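Local coordinates for shikimate 5-dehydrogenase (Mycobacterium fortuitum subsp. fortuitum DSM 46621, PDB 4XIJ), which probably catalyses the reversible NADP-dependent reduction of 3-dehydroshikimate to shikimate, the fourth of seven steps leading to chorismate in aromatic amino acid biosynthesis, at residues G123-G126 and D127-V131; A185-A188 and D189-S193; S199-P202 and A203-A207; T229-A232 and Q233-A237. All coordinates share one frame; numbering follows the deposited sequence.

Contact 1 (G123-G126 and D127-V131)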
ATOM      1  N   GLY A 123       8.721  -7.159  -5.960  1.00 11.19           N
ATOM      2  CA  GLY A 123       9.641  -7.195  -7.090  1.00 11.72           C
ATOM      3  C   GLY A 123       8.987  -7.667  -8.377  1.00 11.78           C
ATOM      4  O   GLY A 123       8.816  -6.888  -9.334  1.00 13.10           O
ATOM      5  N   THR A 124       8.680  -8.961  -8.439  1.00 10.36           N
ATOM      6  CA  THR A 124       7.852  -9.527  -9.521  1.00  9.92           C
ATOM      7  C   THR A 124       6.900 -10.517  -8.872  1.00 10.59           C
ATOM      8  O   THR A 124       7.143 -11.006  -7.761  1.00 12.06           O
ATOM      9  CB  THR A 124       8.707 -10.238 -10.601  1.00 11.01           C
ATOM     10  OG1 THR A 124       7.887 -10.635 -11.699  1.00 11.36           O
ATOM     11  CG2 THR A 124       9.398 -11.505 -10.026  1.00 13.27           C
ATOM     12  N   ALA A 125       5.800 -10.807  -9.560  1.00 10.80           N
ATOM     13  CA  ALA A 125       4.855 -11.798  -9.065  1.00  9.63           C
ATOM     14  C   ALA A 125       4.684 -12.965 -10.051  1.00  9.00           C
ATOM     15  O   ALA A 125       3.719 -13.738  -9.940  1.00 11.15           O
ATOM     16  CB  ALA A 125       3.492 -11.126  -8.793  1.00  9.39           C
ATOM     17  N   GLY A 126       5.590 -13.110 -11.033  1.00  8.71           N
ATOM     18  CA  GLY A 126       5.401 -14.152 -12.036  1.00  9.79           C
ATOM     19  C   GLY A 126       4.168 -13.958 -12.889  1.00  9.15           C
ATOM     20  O   GLY A 126       3.713 -12.839 -13.128  1.00 10.44           O
ATOM     21  N   ASP A 127       3.600 -15.080 -13.313  1.00  9.01           N
ATOM     22  CA  ASP A 127       2.458 -15.075 -14.237  1.00  9.56           C
ATOM     23  C   ASP A 127       1.101 -15.209 -13.547  1.00 10.02           C
ATOM     24  O   ASP A 127       0.128 -14.666 -14.010  1.00 10.36           O
ATOM     25  CB  ASP A 127       2.568 -16.207 -15.249  1.00 11.32           C
ATOM     26  CG  ASP A 127       3.737 -16.048 -16.193  1.00 13.02           C
ATOM     27  OD1 ASP A 127       4.398 -14.967 -16.254  1.00 13.77           O
ATOM     28  OD2 ASP A 127       4.001 -17.069 -16.872  1.00 15.27           O
ATOM     29  N   SER A 128       1.057 -15.944 -12.444  1.00 10.21           N
ATOM     30  CA  SER A 128      -0.195 -16.234 -11.764  0.71 10.57           C
ATOM     31  C   SER A 128      -0.062 -15.845 -10.291  1.00  9.75           C
ATOM     32  O   SER A 128       0.807 -16.342  -9.569  1.00 10.36           O
ATOM     33  CB  SER A 128      -0.575 -17.719 -11.882  0.71 11.28           C
ATOM     34  OG  SER A 128      -1.722 -17.951 -11.085  0.71 13.64           O
ATOM     35  N   ALA A 129      -0.892 -14.919  -9.851  1.00  8.44           N
ATOM     36  CA  ALA A 129      -0.797 -14.392  -8.473  1.00  8.25           C
ATOM     37  C   ALA A 129      -2.107 -14.510  -7.759  1.00  8.12           C
ATOM     38  O   ALA A 129      -3.159 -14.387  -8.389  1.00  9.90           O
ATOM     39  CB  ALA A 129      -0.358 -12.895  -8.480  1.00  9.70           C
ATOM     40  N   LEU A 130      -2.045 -14.739  -6.451  1.00  8.21           N
ATOM     41  CA  LEU A 130      -3.229 -14.777  -5.591  1.00  7.70           C
ATOM     42  C   LEU A 130      -3.287 -13.510  -4.750  1.00  8.49           C
ATOM     43  O   LEU A 130      -2.256 -13.016  -4.281  1.00  9.00           O
ATOM     44  CB  LEU A 130      -3.177 -15.971  -4.605  1.00  8.45           C
ATOM     45  CG  LEU A 130      -2.803 -17.317  -5.236  1.00  8.66           C
ATOM     46  CD1 LEU A 130      -2.809 -18.416  -4.162  1.00 10.13           C
ATOM     47  CD2 LEU A 130      -3.752 -17.695  -6.414  1.00 11.34           C
ATOM     48  N   VAL A 131      -4.492 -13.012  -4.512  1.00  8.06           N
ATOM     49  CA  VAL A 131      -4.748 -12.033  -3.454  1.00  7.64           C
ATOM     50  C   VAL A 131      -5.558 -12.793  -2.418  1.00  9.11           C
ATOM     51  O   VAL A 131      -6.617 -13.390  -2.722  1.00 10.08           O
ATOM     52  CB  VAL A 131      -5.508 -10.816  -3.970  1.00  8.58           C
ATOM     53  CG1 VAL A 131      -5.876  -9.890  -2.827  1.00 10.16           C
ATOM     54  CG2 VAL A 131      -4.665 -10.103  -4.999  1.00  9.83           C
TER
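Ala125 and Ala129 meet methyl to methyl, CB to CB at 4.2 Å, where the loop that follows helix 114-122 turns into strand 128-132. This is the apolar part of the contact. The CB of Ala129 is directed at residues 123-126, and both methyls are buried against Leu145 of helix 138-147 and against Val150, so the pair belongs to the packing between the strand and the helix that follows it.

The remaining approaches are backbone ones at the turn itself. Gly126 has a positive phi of 64°, a conformation glycine adopts readily. The helix-like backbone angles of Asp127 then bring Gly126 C to 3.7 Å from Ser128 N. Asp127 has a chi1 of -66°, which sets CG beside its own backbone N; its carboxylate lies beside the preceding peptide, with OD1 3.5 Å from Gly126 C.

Polar bonding between residues 123-126 and 127-131 is absent. Ala125 O comes to 3.6 Å from Asp127 N and 3.9 Å from Ser128 O, is buried, and has no partner anywhere in the model. The donors turn to other parts of the fold: OD2 of Asp195, the residue just before strand 196-199, accepts from the backbone N of both Asp127 and Ser128, and Asp127 and Ala129 also bond with the backbone of Arg152.

The chemistry implies two kinds of tie: locally one methyl contact and no backbone bond, while the bonded polar ties of the turn run to Asp195 and to the chain around Arg152.

Contact 2 (A185-A188 and D189-S193)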
ATOM      1  N   ALA A 185     -12.782 -26.521  -2.271  1.00 19.41           N
ATOM      2  CA  ALA A 185     -11.953 -27.530  -2.909  1.00 20.97           C
ATOM      3  C   ALA A 185     -11.024 -27.001  -4.005  1.00 20.75           C
ATOM      4  O   ALA A 185     -10.144 -27.744  -4.480  1.00 23.52           O
ATOM      5  CB  ALA A 185     -12.848 -28.624  -3.500  1.00 22.13           C
ATOM      6  N   ALA A 186     -11.222 -25.762  -4.446  1.00 18.88           N
ATOM      7  CA  ALA A 186     -10.433 -25.271  -5.585  1.00 18.29           C
ATOM      8  C   ALA A 186      -9.138 -24.632  -5.151  1.00 16.72           C
ATOM      9  O   ALA A 186      -8.317 -24.276  -5.990  1.00 16.44           O
ATOM     10  CB  ALA A 186     -11.218 -24.294  -6.399  1.00 19.48           C
ATOM     11  N   LEU A 187      -8.944 -24.474  -3.845  1.00 14.98           N
ATOM     12  CA  LEU A 187      -7.748 -23.736  -3.383  1.00 14.75           C
ATOM     13  C   LEU A 187      -6.455 -24.477  -3.748  1.00 15.36           C
ATOM     14  O   LEU A 187      -5.445 -23.858  -4.135  1.00 15.64           O
ATOM     15  CB  LEU A 187      -7.807 -23.463  -1.868  1.00 14.48           C
ATOM     16  CG  LEU A 187      -6.620 -22.720  -1.232  1.00 13.64           C
ATOM     17  CD1 LEU A 187      -6.424 -21.295  -1.861  1.00 14.86           C
ATOM     18  CD2 LEU A 187      -6.796 -22.637   0.277  1.00 14.86           C
ATOM     19  N   ALA A 188      -6.445 -25.795  -3.645  1.00 15.68           N
ATOM     20  CA  ALA A 188      -5.199 -26.524  -3.894  1.00 15.99           C
ATOM     21  C   ALA A 188      -4.698 -26.281  -5.309  1.00 15.94           C
ATOM     22  O   ALA A 188      -3.495 -26.072  -5.522  1.00 16.92           O
ATOM     23  CB  ALA A 188      -5.400 -27.991  -3.660  1.00 16.39           C
ATOM     24  N   ASP A 189      -5.609 -26.314  -6.272  1.00 16.16           N
ATOM     25  CA  ASP A 189      -5.208 -26.068  -7.653  1.00 18.56           C
ATOM     26  C   ASP A 189      -4.731 -24.622  -7.867  1.00 17.24           C
ATOM     27  O   ASP A 189      -3.777 -24.397  -8.611  1.00 17.92           O
ATOM     28  CB  ASP A 189      -6.346 -26.355  -8.630  1.00 23.65           C
ATOM     29  CG  ASP A 189      -6.598 -27.841  -8.842  1.00 28.32           C
ATOM     30  OD1 ASP A 189      -5.783 -28.686  -8.395  1.00 30.03           O
ATOM     31  OD2 ASP A 189      -7.620 -28.165  -9.492  1.00 31.06           O
ATOM     32  N   ALA A 190      -5.386 -23.650  -7.222  1.00 15.15           N
ATOM     33  CA  ALA A 190      -4.943 -22.253  -7.327  1.00 14.11           C
ATOM     34  C   ALA A 190      -3.516 -22.099  -6.768  1.00 13.60           C
ATOM     35  O   ALA A 190      -2.681 -21.384  -7.340  1.00 13.72           O
ATOM     36  CB  ALA A 190      -5.886 -21.347  -6.602  1.00 13.93           C
ATOM     37  N   VAL A 191      -3.255 -22.762  -5.645  1.00 12.91           N
ATOM     38  CA  VAL A 191      -1.933 -22.673  -5.049  1.00 14.34           C
ATOM     39  C   VAL A 191      -0.901 -23.385  -5.931  1.00 14.57           C
ATOM     40  O   VAL A 191       0.216 -22.881  -6.131  1.00 14.32           O
ATOM     41  CB  VAL A 191      -1.951 -23.274  -3.615  1.00 12.95           C
ATOM     42  CG1 VAL A 191      -0.516 -23.497  -3.106  1.00 15.24           C
ATOM     43  CG2 VAL A 191      -2.757 -22.335  -2.691  1.00 12.03           C
ATOM     44  N   ALA A 192      -1.285 -24.537  -6.490  1.00 15.43           N
ATOM     45  CA  ALA A 192      -0.334 -25.304  -7.282  1.00 17.62           C
ATOM     46  C   ALA A 192       0.173 -24.540  -8.501  1.00 18.21           C
ATOM     47  O   ALA A 192       1.333 -24.703  -8.915  1.00 18.52           O
ATOM     48  CB  ALA A 192      -0.937 -26.616  -7.725  1.00 18.17           C
ATOM     49  N   SER A 193      -0.681 -23.693  -9.068  1.00 17.42           N
ATOM     50  CA  SER A 193      -0.262 -22.961 -10.264  0.61 17.32           C
ATOM     51  C   SER A 193       0.143 -21.519  -9.954  1.00 15.99           C
ATOM     52  O   SER A 193       0.508 -20.775 -10.866  1.00 16.97           O
ATOM     53  CB  SER A 193      -1.372 -22.992 -11.330  0.61 19.70           C
ATOM     54  OG  SER A 193      -2.532 -22.338 -10.876  0.61 20.71           O
TER
HETATM   55  O   HOH W   1      -8.072 -27.849  -6.119  1.00 21.90           O
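Val191 sits one helical turn beyond Leu187, and its side chain rises past the carbonyl that its own backbone uses: Val191 N donates to Leu187 O at 2.9 Å, with an N-H...O angle of 162°. At the start of the side chain, CB rests on two carbonyl oxygens, Leu187 O at 3.6 Å and Ala188 O at 3.7 Å. The branch then divides. With chi1 at 166°, CG1 is trans to the backbone N, which turns CG2 back along the helix toward the preceding turn. There CG2 lies 3.4 Å from Leu187 O and 3.9 Å from Leu187 CD1, the two hydrocarbon chains crossing at a slant.

These apolar tips form the inner face of helix 187-193. That face packs on helix 210-213, Leu187 touching Ala212 and Val191 touching Leu213, and it meets the parallel sheet of the Rossmann-like C-terminal half through Leu130 of strand 128-132, whose CD1 reaches the CG2 of Val191.

Two further backbone bonds flank the central one. Ala190 N donates to Ala186 O at 3.2 Å, approaching in the carbonyl plane, whereas Ala192 N meets Ala188 O at 2.9 Å from a position tilted 22° off that plane. Near the start of the helix a water links Ala185 O, to which it donates at 2.6 Å, and Asp189 N, from which it accepts.

Contact 3 (S199-P202 and A203-A207)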
ATOM      1  N   SER A 199      -1.073 -11.571   0.830  1.00  8.60           N
ATOM      2  CA  SER A 199      -2.062 -11.871   1.848  1.00  9.67           C
ATOM      3  C   SER A 199      -2.450 -10.620   2.617  1.00 10.02           C
ATOM      4  O   SER A 199      -1.593  -9.951   3.224  1.00 11.16           O
ATOM      5  CB  SER A 199      -1.517 -12.918   2.825  1.00 10.22           C
ATOM      6  OG  SER A 199      -2.538 -13.249   3.745  1.00 11.26           O
ATOM      7  N   THR A 200      -3.722 -10.246   2.539  1.00  9.68           N
ATOM      8  CA  THR A 200      -4.209  -8.998   3.114  1.00 10.58           C
ATOM      9  C   THR A 200      -4.978  -9.182   4.420  1.00 12.43           C
ATOM     10  O   THR A 200      -5.456  -8.193   4.993  1.00 15.13           O
ATOM     11  CB  THR A 200      -5.137  -8.249   2.105  1.00 10.65           C
ATOM     12  OG1 THR A 200      -6.370  -8.964   1.945  1.00 11.73           O
ATOM     13  CG2 THR A 200      -4.444  -8.071   0.744  1.00 10.91           C
ATOM     14  N   ILE A 201      -5.087 -10.425   4.894  1.00 11.44           N
ATOM     15  CA  ILE A 201      -5.934 -10.715   6.057  1.00 11.35           C
ATOM     16  C   ILE A 201      -5.098 -10.854   7.342  1.00 10.85           C
ATOM     17  O   ILE A 201      -3.868 -11.056   7.306  1.00 11.53           O
ATOM     18  CB  ILE A 201      -6.763 -12.002   5.812  1.00 12.04           C
ATOM     19  CG1 ILE A 201      -5.875 -13.254   5.689  1.00 11.78           C
ATOM     20  CG2 ILE A 201      -7.677 -11.846   4.561  1.00 11.86           C
ATOM     21  CD1 ILE A 201      -6.729 -14.537   5.550  1.00 12.20           C
ATOM     22  N   PRO A 202      -5.745 -10.774   8.502  1.00 11.97           N
ATOM     23  CA  PRO A 202      -4.974 -10.860   9.748  1.00 12.45           C
ATOM     24  C   PRO A 202      -4.284 -12.221   9.916  1.00 11.42           C
ATOM     25  O   PRO A 202      -4.743 -13.260   9.371  1.00 12.20           O
ATOM     26  CB  PRO A 202      -6.050 -10.640  10.846  1.00 13.73           C
ATOM     27  CG  PRO A 202      -7.087  -9.784  10.169  1.00 13.32           C
ATOM     28  CD  PRO A 202      -7.141 -10.370   8.753  1.00 12.81           C
ATOM     29  N   ALA A 203      -3.185 -12.218  10.659  1.00 11.27           N
ATOM     30  CA  ALA A 203      -2.410 -13.421  10.864  1.00 12.20           C
ATOM     31  C   ALA A 203      -3.222 -14.590  11.423  1.00 13.03           C
ATOM     32  O   ALA A 203      -3.014 -15.733  10.996  1.00 12.85           O
ATOM     33  CB  ALA A 203      -1.253 -13.121  11.776  1.00 13.56           C
ATOM     34  N   ASP A 204      -4.112 -14.335  12.385  1.00 14.02           N
ATOM     35  CA  ASP A 204      -4.893 -15.430  12.972  1.00 15.18           C
ATOM     36  C   ASP A 204      -5.897 -16.024  11.989  1.00 15.89           C
ATOM     37  O   ASP A 204      -6.203 -17.217  12.063  1.00 18.73           O
ATOM     38  CB  ASP A 204      -5.627 -14.963  14.252  1.00 18.20           C
ATOM     39  CG  ASP A 204      -4.681 -14.578  15.380  1.00 21.76           C
ATOM     40  OD1 ASP A 204      -3.625 -15.251  15.520  1.00 23.43           O
ATOM     41  OD2 ASP A 204      -4.997 -13.605  16.124  1.00 23.20           O
ATOM     42  N   ALA A 205      -6.388 -15.214  11.046  1.00 14.55           N
ATOM     43  CA  ALA A 205      -7.260 -15.716   9.987  1.00 13.25           C
ATOM     44  C   ALA A 205      -6.432 -16.522   8.977  1.00 12.43           C
ATOM     45  O   ALA A 205      -6.840 -17.633   8.592  1.00 14.29           O
ATOM     46  CB  ALA A 205      -7.984 -14.584   9.293  1.00 14.92           C
ATOM     47  N   ALA A 206      -5.297 -15.960   8.544  1.00 11.56           N
ATOM     48  CA  ALA A 206      -4.437 -16.675   7.591  1.00 11.57           C
ATOM     49  C   ALA A 206      -3.855 -17.968   8.164  1.00 11.49           C
ATOM     50  O   ALA A 206      -3.603 -18.903   7.402  1.00 11.88           O
ATOM     51  CB  ALA A 206      -3.301 -15.780   7.102  1.00 12.42           C
ATOM     52  N   ALA A 207      -3.646 -18.052   9.477  1.00 11.95           N
ATOM     53  CA  ALA A 207      -3.054 -19.276  10.036  1.00 12.09           C
ATOM     54  C   ALA A 207      -3.887 -20.527   9.724  1.00 12.99           C
ATOM     55  O   ALA A 207      -3.344 -21.621   9.599  1.00 14.31           O
ATOM     56  CB  ALA A 207      -2.873 -19.154  11.572  1.00 13.07           C
TER
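Ile201 lays its longer branch against the first turn of helix 203-207, with CD1 3.6 Å from Ala206 N and 3.9 Å from Ala205 CB, while CG1 meets Ala206 CB at 3.9 Å. A chi1 of 65° places CG1 between the backbone N and the carbonyl carbon, and the extended chi2 of 176° then carries CD1 onward over the helix. Beside this apolar patch, Pro202 O is gripped by two donors: Ala206 N gives a nearly straight bond of 2.9 Å (N-H...O 172°), and Ala205 N adds a weak one at 3.1 Å.

Pro202 is the N-cap, and helix 203-207 begins with the next residue. The arrangement belongs to the probable NADP-binding, Rossmann-type half of the enzyme: Ile201 touches a glycine-rich segment that resembles a GxGxxA dinucleotide loop, consistent with a position near the cofactor site.

Farther out, the end of strand 196-199 and the loop after it are fixed to their neighbours. Thr200 OG1 is hydrogen-bonded to Ile132 O, Ile132 also packs on Ile201 and Ser199, and the backbone of Ser199 bonds with Leu220 and Ala222, along and just beyond strand 218-221.

Contact 4 (T229-A232 and Q233-A237)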
ATOM      1  N   THR A 229       4.800 -14.686  10.913  1.00 12.48           N
ATOM      2  CA  THR A 229       3.439 -15.176  11.080  1.00 11.14           C
ATOM      3  C   THR A 229       3.354 -16.686  10.824  1.00 11.50           C
ATOM      4  O   THR A 229       4.263 -17.290  10.206  1.00 10.90           O
ATOM      5  CB  THR A 229       2.512 -14.465  10.091  1.00 10.68           C
ATOM      6  OG1 THR A 229       3.006 -14.713   8.768  1.00 11.86           O
ATOM      7  CG2 THR A 229       2.458 -12.943  10.370  1.00 11.18           C
ATOM      8  N   PRO A 230       2.251 -17.320  11.274  1.00 11.76           N
ATOM      9  CA  PRO A 230       2.047 -18.730  10.893  1.00 11.73           C
ATOM     10  C   PRO A 230       2.120 -18.972   9.386  1.00 11.86           C
ATOM     11  O   PRO A 230       2.738 -19.974   8.930  1.00 11.94           O
ATOM     12  CB  PRO A 230       0.637 -19.035  11.433  1.00 12.78           C
ATOM     13  CG  PRO A 230       0.596 -18.215  12.682  1.00 13.43           C
ATOM     14  CD  PRO A 230       1.305 -16.894  12.317  1.00 12.54           C
ATOM     15  N   LEU A 231       1.518 -18.071   8.615  1.00 10.09           N
ATOM     16  CA  LEU A 231       1.606 -18.158   7.158  1.00  9.32           C
ATOM     17  C   LEU A 231       3.074 -18.142   6.689  1.00 10.48           C
ATOM     18  O   LEU A 231       3.510 -19.020   5.921  1.00 10.65           O
ATOM     19  CB  LEU A 231       0.835 -16.987   6.534  1.00 10.20           C
ATOM     20  CG  LEU A 231       0.943 -16.842   5.008  1.00 10.59           C
ATOM     21  CD1 LEU A 231       0.491 -18.134   4.273  1.00 11.53           C
ATOM     22  CD2 LEU A 231       0.090 -15.633   4.566  1.00 11.33           C
ATOM     23  N   ALA A 232       3.850 -17.171   7.179  1.00  9.65           N
ATOM     24  CA  ALA A 232       5.253 -17.075   6.770  1.00 11.47           C
ATOM     25  C   ALA A 232       6.018 -18.315   7.153  1.00 10.61           C
ATOM     26  O   ALA A 232       6.888 -18.757   6.403  1.00 11.26           O
ATOM     27  CB  ALA A 232       5.891 -15.861   7.396  1.00 11.93           C
ATOM     28  N   GLN A 233       5.733 -18.842   8.346  1.00 10.85           N
ATOM     29  CA  GLN A 233       6.461 -20.012   8.806  1.00 11.74           C
ATOM     30  C   GLN A 233       6.209 -21.210   7.895  1.00 11.98           C
ATOM     31  O   GLN A 233       7.113 -21.977   7.566  1.00 13.53           O
ATOM     32  CB  GLN A 233       6.069 -20.364  10.234  1.00 11.40           C
ATOM     33  CG  GLN A 233       6.583 -19.369  11.250  1.00 12.32           C
ATOM     34  CD  GLN A 233       6.060 -19.719  12.642  1.00 12.83           C
ATOM     35  OE1 GLN A 233       6.298 -20.834  13.152  1.00 16.61           O
ATOM     36  NE2 GLN A 233       5.311 -18.811  13.236  1.00 14.67           N
ATOM     37  N   ALA A 234       4.965 -21.375   7.499  1.00 11.06           N
ATOM     38  CA  ALA A 234       4.637 -22.483   6.614  1.00 11.61           C
ATOM     39  C   ALA A 234       5.298 -22.331   5.253  1.00 11.42           C
ATOM     40  O   ALA A 234       5.836 -23.295   4.706  1.00 10.87           O
ATOM     41  CB  ALA A 234       3.142 -22.599   6.452  1.00 11.52           C
ATOM     42  N   VAL A 235       5.233 -21.116   4.699  1.00 10.00           N
ATOM     43  CA  VAL A 235       5.866 -20.868   3.416  1.00 10.84           C
ATOM     44  C   VAL A 235       7.368 -21.162   3.509  1.00 11.58           C
ATOM     45  O   VAL A 235       7.955 -21.828   2.638  1.00 11.41           O
ATOM     46  CB  VAL A 235       5.625 -19.408   2.962  1.00  9.56           C
ATOM     47  CG1 VAL A 235       6.490 -19.049   1.730  1.00 10.11           C
ATOM     48  CG2 VAL A 235       4.145 -19.222   2.589  1.00 11.04           C
ATOM     49  N   GLU A 236       7.999 -20.691   4.569  1.00 11.34           N
ATOM     50  CA  GLU A 236       9.441 -20.902   4.700  1.00 13.31           C
ATOM     51  C   GLU A 236       9.786 -22.380   4.902  1.00 13.01           C
ATOM     52  O   GLU A 236      10.769 -22.871   4.334  1.00 14.50           O
ATOM     53  CB  GLU A 236      10.009 -20.055   5.858  1.00 14.81           C
ATOM     54  CG  GLU A 236      10.031 -18.578   5.479  1.00 17.02           C
ATOM     55  CD  GLU A 236      10.643 -17.688   6.535  1.00 21.08           C
ATOM     56  OE1 GLU A 236      10.794 -18.154   7.693  1.00 23.54           O
ATOM     57  OE2 GLU A 236      11.012 -16.525   6.209  1.00 22.44           O
ATOM     58  N   ALA A 237       8.971 -23.076   5.687  1.00 12.25           N
ATOM     59  CA  ALA A 237       9.164 -24.518   5.882  1.00 13.79           C
ATOM     60  C   ALA A 237       9.027 -25.296   4.581  1.00 13.90           C
ATOM     61  O   ALA A 237       9.619 -26.374   4.449  1.00 16.11           O
ATOM     62  CB  ALA A 237       8.183 -25.082   6.950  1.00 14.71           C
TER
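Four successive backbone bonds bind residues 229-232 to 233-237 as regular alpha helix, the first being Gln233 N to Thr229 O at 2.8 Å and the straightest Val235 N to Leu231 O at 3.0 Å, with an N-H...O angle of 170°. Thr229 is the N-cap. Its chi1 of 58° turns OG1 back over the first turn, where the oxygen accepts from Ala232 N at 3.0 Å; the same oxygen is hydrogen-bonded to Asp221 OD2 at the end of strand 218-221.

On the inner face Leu231 and Val235 run side by side and point the same way, Leu231 CD1 lying 4.2 Å from Val235 CG2. Both pack on Val219, which seats this face of helix 230-237 on strand 218-221 within a beta-alpha-beta unit completed by strand 241-243, where Ala232 and Glu236 touch Ala242.

Gln233 and Glu236 each lay the CG of an extended chain beside a carbonyl one turn earlier: Gln233 CG is 3.3 Å from Thr229 O, and Glu236 CG is 3.3 Å from Ala232 O. The amide nitrogen NE2 of Gln233 goes on to donate to Pro228 O, just ahead of the helix.

The chemistry thus pairs Leu231-Val235 hydrocarbon on Val219 with a helix start tied down by a side-chain cap, which Asp221 probably keeps in position through the shared hydroxyl.

All four contacts are local, partly buried, and lie in the half of the chain built on the parallel sheet. Contact 1 enters one of the two central strands, 128-132, and contact 3 leaves the other, 196-199; their centres lie about 16 Å from the chain's centre. Contacts 4 and 2 sit farther out, at about 22 and 26 Å. Both are helix turns with a buried leucine-valine pair, but contact 4 packs on strand 218-221 and contact 2, the most peripheral, chiefly on helix 210-213. Contacts 3 and 4 meet through Ser199 and Leu231 and through Ala207 and Pro230; contact 2 touches contact 1 through Ser128 and Leu130. Helical backbone bonding in contacts 2 to 4 contrasts with contact 1.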